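Putative pyrroline carboxylate reductase (Streptococcus pyogenes, PDB 2AHR) catalyses the NAD(P)H-dependent reduction of 1-pyrroline-5-carboxylate to L-proline, the final step of proline biosynthesis. Local coordinates at the sodium ion site and the interface of chains A and B. Numbering follows the deposited sequence. Chains: chain A/B, putative pyrroline carboxylate reductase.

Contact 1: the sodium ion site. Residues chain A 92-93, 97, 159, 256-259. With NA (sodium ion), chain C.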
loop_
_atom_site.group_PDB
_atom_site.type_symbol
_atom_site.label_atom_id
_atom_site.label_comp_id
_atom_site.label_asym_id
_atom_site.label_seq_id
_atom_site.Cartn_x
_atom_site.Cartn_y
_atom_site.Cartn_z
ATOM N N GLY A 92 3.841 -33.287 -0.733
ATOM C CA GLY A 92 5.220 -32.937 -1.034
ATOM C C GLY A 92 6.227 -34.037 -1.350
ATOM O O GLY A 92 7.350 -33.746 -1.800
ATOM N N ILE A 93 5.846 -35.292 -1.131
ATOM C CA ILE A 93 6.778 -36.418 -1.288
ATOM C C ILE A 93 6.495 -37.251 -2.546
ATOM O O ILE A 93 5.473 -37.937 -2.636
ATOM C CB ILE A 93 6.800 -37.287 0.001
ATOM C CG1 ILE A 93 7.312 -36.414 1.153
ATOM C CG2 ILE A 93 7.637 -38.559 -0.189
ATOM C CD1 ILE A 93 8.300 -37.057 2.087
ATOM N N ARG A 97 10.891 -40.230 -4.664
ATOM C CA ARG A 97 11.583 -40.041 -3.404
ATOM C C ARG A 97 11.208 -41.128 -2.425
ATOM O O ARG A 97 12.064 -41.629 -1.712
ATOM C CB ARG A 97 11.307 -38.668 -2.815
ATOM C CG ARG A 97 12.115 -37.570 -3.505
ATOM C CD ARG A 97 11.697 -36.169 -3.046
ATOM N NE ARG A 97 11.790 -36.004 -1.585
ATOM C CZ ARG A 97 11.241 -34.998 -0.903
ATOM N NH1 ARG A 97 10.543 -34.060 -1.538
ATOM N NH2 ARG A 97 11.389 -34.936 0.411
ATOM N N ASP A 159 0.689 -31.608 -6.456
ATOM C CA ASP A 159 0.902 -30.462 -5.557
ATOM C C ASP A 159 -0.286 -29.486 -5.655
ATOM O O ASP A 159 -0.780 -28.984 -4.640
ATOM C CB ASP A 159 2.245 -29.745 -5.889
ATOM C CG ASP A 159 3.474 -30.519 -5.378
ATOM O OD1 ASP A 159 3.322 -31.492 -4.602
ATOM O OD2 ASP A 159 4.607 -30.134 -5.733
ATOM N N ALA A 256 4.457 -27.303 -0.683
ATOM C CA ALA A 256 4.451 -28.688 -1.165
ATOM C C ALA A 256 5.741 -28.988 -1.925
ATOM O O ALA A 256 6.421 -29.965 -1.621
ATOM C CB ALA A 256 3.231 -28.966 -2.048
ATOM N N LYS A 257 6.067 -28.149 -2.914
ATOM C CA LYS A 257 7.300 -28.292 -3.666
ATOM C C LYS A 257 8.516 -28.403 -2.756
ATOM O O LYS A 257 9.343 -29.302 -2.950
ATOM C CB LYS A 257 7.495 -27.168 -4.697
ATOM C CG LYS A 257 6.618 -27.278 -5.950
ATOM C CD LYS A 257 6.787 -26.020 -6.840
ATOM C CE LYS A 257 5.786 -25.995 -8.005
ATOM N NZ LYS A 257 5.806 -24.689 -8.774
ATOM N N SER A 258 8.639 -27.537 -1.757
ATOM C CA SER A 258 9.878 -27.552 -0.960
ATOM C C SER A 258 9.948 -28.712 0.030
ATOM O O SER A 258 11.034 -29.109 0.432
ATOM C CB SER A 258 10.160 -26.196 -0.292
ATOM O OG SER A 258 9.501 -26.064 0.941
ATOM N N LEU A 259 8.799 -29.285 0.399
ATOM C CA LEU A 259 8.815 -30.478 1.242
ATOM C C LEU A 259 9.493 -31.637 0.513
ATOM O O LEU A 259 9.431 -31.773 -0.725
ATOM C CB LEU A 259 7.403 -30.878 1.669
ATOM C CG LEU A 259 6.714 -30.047 2.757
ATOM C CD1 LEU A 259 5.275 -30.513 2.924
ATOM C CD2 LEU A 259 7.455 -30.150 4.083
ATOM O OXT LEU A 259 10.137 -32.474 1.155
HETATM NA NA NA C . 8.067 -31.722 -2.666
HETATM O O HOH W 1 6.713 -31.770 -4.718
HETATM O O HOH W 2 9.290 -32.546 -4.437
#

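Contact 2: the interface of chains A and B. Residues chain A 244, 247-248, 251; chain B 232, 235, 238-239.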
loop_
_atom_site.group_PDB
_atom_site.type_symbol
_atom_site.label_atom_id
_atom_site.label_comp_id
_atom_site.label_asym_id
_atom_site.label_seq_id
_atom_site.Cartn_x
_atom_site.Cartn_y
_atom_site.Cartn_z
ATOM N N THR A 244 -5.991 -12.765 -3.734
ATOM C CA THR A 244 -5.617 -13.247 -2.419
ATOM C C THR A 244 -5.711 -14.780 -2.312
ATOM O O THR A 244 -4.815 -15.455 -1.762
ATOM C CB THR A 244 -6.490 -12.556 -1.337
ATOM O OG1 THR A 244 -6.056 -11.191 -1.179
ATOM C CG2 THR A 244 -6.377 -13.280 0.019
ATOM N N SER A 247 -2.915 -16.281 -4.668
ATOM C CA SER A 247 -1.617 -16.174 -3.991
ATOM C C SER A 247 -1.505 -17.178 -2.818
ATOM O O SER A 247 -0.470 -17.797 -2.621
ATOM C CB SER A 247 -1.431 -14.748 -3.502
ATOM O OG SER A 247 -0.167 -14.628 -2.879
ATOM N N ALA A 248 -2.580 -17.386 -2.070
ATOM C CA ALA A 248 -2.582 -18.440 -1.028
ATOM C C ALA A 248 -2.373 -19.826 -1.627
ATOM O O ALA A 248 -1.620 -20.642 -1.085
ATOM C CB ALA A 248 -3.860 -18.399 -0.212
ATOM N N LYS A 251 1.213 -20.200 -2.615
ATOM C CA LYS A 251 2.051 -20.452 -1.445
ATOM C C LYS A 251 1.934 -21.869 -0.957
ATOM O O LYS A 251 2.920 -22.454 -0.527
ATOM C CB LYS A 251 1.745 -19.495 -0.289
ATOM C CG LYS A 251 2.173 -18.036 -0.523
ATOM C CD LYS A 251 3.685 -17.822 -0.610
ATOM C CE LYS A 251 4.344 -17.997 0.742
ATOM N NZ LYS A 251 5.687 -17.338 0.802
ATOM N N GLY B 232 -0.405 -21.666 3.303
ATOM C CA GLY B 232 -1.465 -20.971 2.557
ATOM C C GLY B 232 -2.299 -20.090 3.471
ATOM O O GLY B 232 -2.628 -18.954 3.117
ATOM N N GLU B 235 -0.683 -16.923 4.344
ATOM C CA GLU B 235 -0.800 -16.043 3.155
ATOM C C GLU B 235 -2.170 -15.334 3.044
ATOM O O GLU B 235 -2.212 -14.149 2.795
ATOM C CB GLU B 235 -0.391 -16.765 1.857
ATOM C CG GLU B 235 -0.371 -15.851 0.583
ATOM C CD GLU B 235 0.778 -14.823 0.543
ATOM O OE1 GLU B 235 1.523 -14.679 1.542
ATOM O OE2 GLU B 235 0.927 -14.146 -0.510
ATOM N N ARG B 238 -1.869 -12.698 5.652
ATOM C CA ARG B 238 -1.047 -11.616 5.161
ATOM C C ARG B 238 -1.828 -10.677 4.249
ATOM O O ARG B 238 -1.781 -9.463 4.414
ATOM C CB ARG B 238 0.184 -12.158 4.443
ATOM C CG ARG B 238 1.198 -11.056 4.098
ATOM C CD ARG B 238 2.453 -11.625 3.447
ATOM N NE ARG B 238 2.210 -12.131 2.094
ATOM C CZ ARG B 238 2.293 -11.383 0.995
ATOM N NH1 ARG B 238 2.587 -10.093 1.081
ATOM N NH2 ARG B 238 2.074 -11.922 -0.192
ATOM N N LEU B 239 -2.578 -11.242 3.309
ATOM C CA LEU B 239 -3.236 -10.438 2.280
ATOM C C LEU B 239 -4.609 -9.929 2.726
ATOM O O LEU B 239 -5.208 -9.099 2.051
ATOM C CB LEU B 239 -3.303 -11.232 0.969
ATOM C CG LEU B 239 -1.937 -11.392 0.280
ATOM C CD1 LEU B 239 -2.019 -12.377 -0.851
ATOM C CD2 LEU B 239 -1.361 -10.036 -0.206
HETATM O O HOH W 3 -7.840 -9.628 0.183
#

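Contact 3: the interface of chains A and B. Residues chain A 13, 115, 118, 166-167, 170; chain B 207, 218, 221-222.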
loop_
_atom_site.group_PDB
_atom_site.type_symbol
_atom_site.label_atom_id
_atom_site.label_comp_id
_atom_site.label_asym_id
_atom_site.label_seq_id
_atom_site.Cartn_x
_atom_site.Cartn_y
_atom_site.Cartn_z
ATOM N N LYS A 13 -4.706 -36.950 12.567
ATOM C CA LYS A 13 -6.020 -36.425 12.144
ATOM C C LYS A 13 -6.491 -37.061 10.823
ATOM O O LYS A 13 -7.560 -37.689 10.766
ATOM C CB LYS A 13 -6.014 -34.889 12.027
ATOM C CG LYS A 13 -5.532 -34.073 13.253
ATOM C CD LYS A 13 -6.339 -34.346 14.544
ATOM C CE LYS A 13 -7.802 -33.909 14.441
ATOM N NZ LYS A 13 -8.506 -33.875 15.768
HETATM N N MSE A 115 -10.082 -33.628 4.917
HETATM C CA MSE A 115 -10.727 -33.920 6.215
HETATM C C MSE A 115 -12.202 -34.374 6.087
HETATM O O MSE A 115 -12.796 -34.913 7.041
HETATM C CB MSE A 115 -10.603 -32.700 7.158
HETATM C CG MSE A 115 -10.726 -33.017 8.688
HETATM SE SE MSE A 115 -9.633 -34.297 9.399
HETATM C CE MSE A 115 -7.992 -33.656 9.066
ATOM N N GLN A 118 -14.075 -37.651 6.990
ATOM C CA GLN A 118 -14.831 -37.844 8.237
ATOM C C GLN A 118 -16.307 -38.092 8.025
ATOM O O GLN A 118 -16.946 -38.756 8.858
ATOM C CB GLN A 118 -14.715 -36.645 9.167
ATOM C CG GLN A 118 -13.364 -36.517 9.827
ATOM C CD GLN A 118 -13.333 -35.364 10.800
ATOM O OE1 GLN A 118 -13.943 -34.323 10.563
ATOM N NE2 GLN A 118 -12.632 -35.542 11.905
ATOM N N GLY A 166 -7.031 -30.693 -0.756
ATOM C CA GLY A 166 -6.473 -31.110 0.533
ATOM C C GLY A 166 -6.368 -29.991 1.559
ATOM O O GLY A 166 -6.796 -30.145 2.723
ATOM N N SER A 167 -5.814 -28.866 1.116
ATOM C CA SER A 167 -5.672 -27.684 1.933
ATOM C C SER A 167 -6.901 -26.803 1.932
ATOM O O SER A 167 -7.146 -26.132 2.914
ATOM C CB SER A 167 -4.490 -26.841 1.435
ATOM O OG SER A 167 -3.288 -27.557 1.618
ATOM N N ALA A 170 -9.562 -25.698 4.821
ATOM C CA ALA A 170 -9.154 -24.676 5.793
ATOM C C ALA A 170 -9.432 -23.263 5.277
ATOM O O ALA A 170 -9.817 -22.374 6.056
ATOM C CB ALA A 170 -7.675 -24.836 6.147
ATOM N N ASN B 207 -19.686 -31.097 6.511
ATOM C CA ASN B 207 -18.949 -31.558 7.689
ATOM C C ASN B 207 -19.091 -30.554 8.838
ATOM O O ASN B 207 -19.357 -30.915 10.001
ATOM C CB ASN B 207 -17.477 -31.790 7.345
ATOM C CG ASN B 207 -16.742 -32.727 8.346
ATOM O OD1 ASN B 207 -15.542 -32.961 8.200
ATOM N ND2 ASN B 207 -17.454 -33.283 9.301
ATOM N N PHE B 218 -11.742 -26.853 13.057
ATOM C CA PHE B 218 -11.420 -27.558 11.816
ATOM C C PHE B 218 -10.071 -27.085 11.239
ATOM O O PHE B 218 -9.216 -27.887 10.826
ATOM C CB PHE B 218 -12.524 -27.353 10.779
ATOM C CG PHE B 218 -13.662 -28.340 10.892
ATOM C CD1 PHE B 218 -13.555 -29.605 10.327
ATOM C CD2 PHE B 218 -14.840 -28.000 11.561
ATOM C CE1 PHE B 218 -14.619 -30.520 10.423
ATOM C CE2 PHE B 218 -15.903 -28.897 11.660
ATOM C CZ PHE B 218 -15.794 -30.161 11.089
ATOM N N ALA B 221 -7.283 -28.745 12.861
ATOM C CA ALA B 221 -7.165 -30.142 12.447
ATOM C C ALA B 221 -6.457 -30.270 11.107
ATOM O O ALA B 221 -5.583 -31.100 10.935
ATOM C CB ALA B 221 -8.565 -30.819 12.396
ATOM N N ILE B 222 -6.817 -29.409 10.174
ATOM C CA ILE B 222 -6.306 -29.465 8.809
ATOM C C ILE B 222 -4.836 -28.967 8.683
ATOM O O ILE B 222 -4.090 -29.406 7.790
ATOM C CB ILE B 222 -7.300 -28.709 7.861
ATOM C CG1 ILE B 222 -8.648 -29.461 7.786
ATOM C CG2 ILE B 222 -6.725 -28.520 6.448
ATOM C CD1 ILE B 222 -9.871 -28.567 7.535
HETATM O O HOH W 4 -16.581 -34.204 11.465
#

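Contact 1: the sodium ion site
The C-terminal end of helix 241-258 forms a sodium site together with the glycine turn that precedes helix 95-102. A helix end suits a cation, because its last carbonyls point outward and carry the negative end of the helix dipole. A:Ala256 O binds NA at 2.6 Å and A:Lys257 O more loosely at 2.8 Å, while A:Leu259 O, from the terminal carboxylate, comes in at 2.4 Å. From the other segment the backbone A:Gly92 O lies 2.3 Å from NA; its positive phi (79°) is one that glycine adopts easily. With waters 1 and 2 the modelled shell is a distorted six-coordinate one, and A:Asp159 OD2 reaches it indirectly, 2.9 Å from water 1, so this carboxylate acts from the second shell. A:Arg97 fixes the chain terminus: its side chain bends at chi3 (56°) and presents the guanidinium end-on, one nitrogen to each carboxylate oxygen. NH1 donates to A:Leu259 O in the carbonyl plane, on a lone pair, so that oxygen serves both metal and arginine. The terminal charge probably offsets the nearby positive charges. The sodium may come from purification or crystallisation. The other arm, A:Arg97 NH2, donates to A:Leu259 OXT at 2.9 Å, within the guanidinium plane.

Contact 2: the interface of chains A and B
This helix-to-helix patch of the two-fold interface, which has a symmetry twin, helps hold chains A and B together as a dimer: helix 241-258 of A packs on helix 228-239 of B, both in the dimerisation region. At its centre stands B:Glu235, whose CG is anti to the backbone N (chi1 -175°) and whose chain bends at chi2 (71°) to bring the carboxylate over to A:Ser247. A:Ser247 OG, itself anti to its backbone N, donates to the anti lone pair of B:Glu235 OE2, 2.7 Å away. The syn lone pair of the same oxygen takes B:Arg238 NH2 at 2.5 Å in a salt bridge, so OE2 is gripped from both chains. B:Arg238 NE donates nearly straight (171° at H) to B:Glu235 OE1 at 2.7 Å, from above the carboxylate plane; this side-on grip holds the carboxylate's rotation for the serine. A:Lys251 contributes chiefly its aliphatic stem: crossing B:Glu235 at about a right angle, its CG rests 3.5 Å from B:Glu235 CG. Its ammonium NZ stays 5.0 Å from B:Glu235 OE1, and may still help stabilise the carboxylate's charge. Small A:Ala248 lets the helices approach: A:Ala248 CB lies 3.6 Å from B:Gly232 O. B:Leu239 extends the apolar contact, CD1 against A:Ser247 CB and CB against A:Thr244. Water 3 lies 2.7 Å from A:Thr244 OG1 and 3.3 Å from B:Leu239 O.

Contact 3: the interface of chains A and B
B:Ala221 and B:Ile222, at the end of helix 215-222, press small or branched apolar groups into the cofactor-binding side of chain A, in a patch of the two-fold dimer interface. B:Ile222 splits its two branches: CG1 meets the CB of selenomethionine A:Met115 at 3.8 Å, and CG2 meets A:Ala170 CB, also at 3.8 Å. The small A:Ala170 and A:Gly166, a turn earlier, allow the beta-branched side chain to lie close to helix 158-185. A:Met115 bends at chi2 and chi3, which brings its terminal CE to 4.0 Å from the carbonyl B:Ala221 O. Also from chain A, A:Lys13, the first residue of the helix that follows the Rossmann glycine loop, folds at chi2 and chi3 so that its methylenes lie on B:Ala221, CE being 3.8 Å from B:Ala221 CB. A:Lys13 and B:Ala221 are both NADP(+)-binding residues, so the partner chain probably borders the pocket. Farther out, the amides of A:Gln118 and B:Asn207 meet crosswise, their planes 79° apart. As modelled, A:Gln118 OE1 faces B:Asn207 OD1 at 3.2 Å, oxygen to oxygen; both can only accept, so one amide is probably turned over, which would make the pair a hydrogen bond. B:Phe218 stands beside this pair, its ring steeply inclined to the A:Gln118 amide (78°). Water 4 joins the two amides, 2.8 Å from A:Gln118 OE1 and 2.5 Å from B:Asn207 ND2.

The centres of the C-alpha atoms of contacts 1 and 2, and those of contacts 2 and 3, lie about 18 Å apart, and those of contacts 1 and 3 about 19 Å. Helix 241-258 joins contact 1 to contact 2: its stretch from A:Thr244 to A:Lys251 packs on the partner chain and its end closes on the sodium. Helix 158-185 joins contact 1 to contact 3, supplying A:Asp159 near its start and A:Ala170 farther along. The ion site may therefore tie the C-terminus to the nucleotide-binding part of its own chain, while contacts 2 and 3 hold the dimer together, contact 3 probably at the edge of the cofactor pocket.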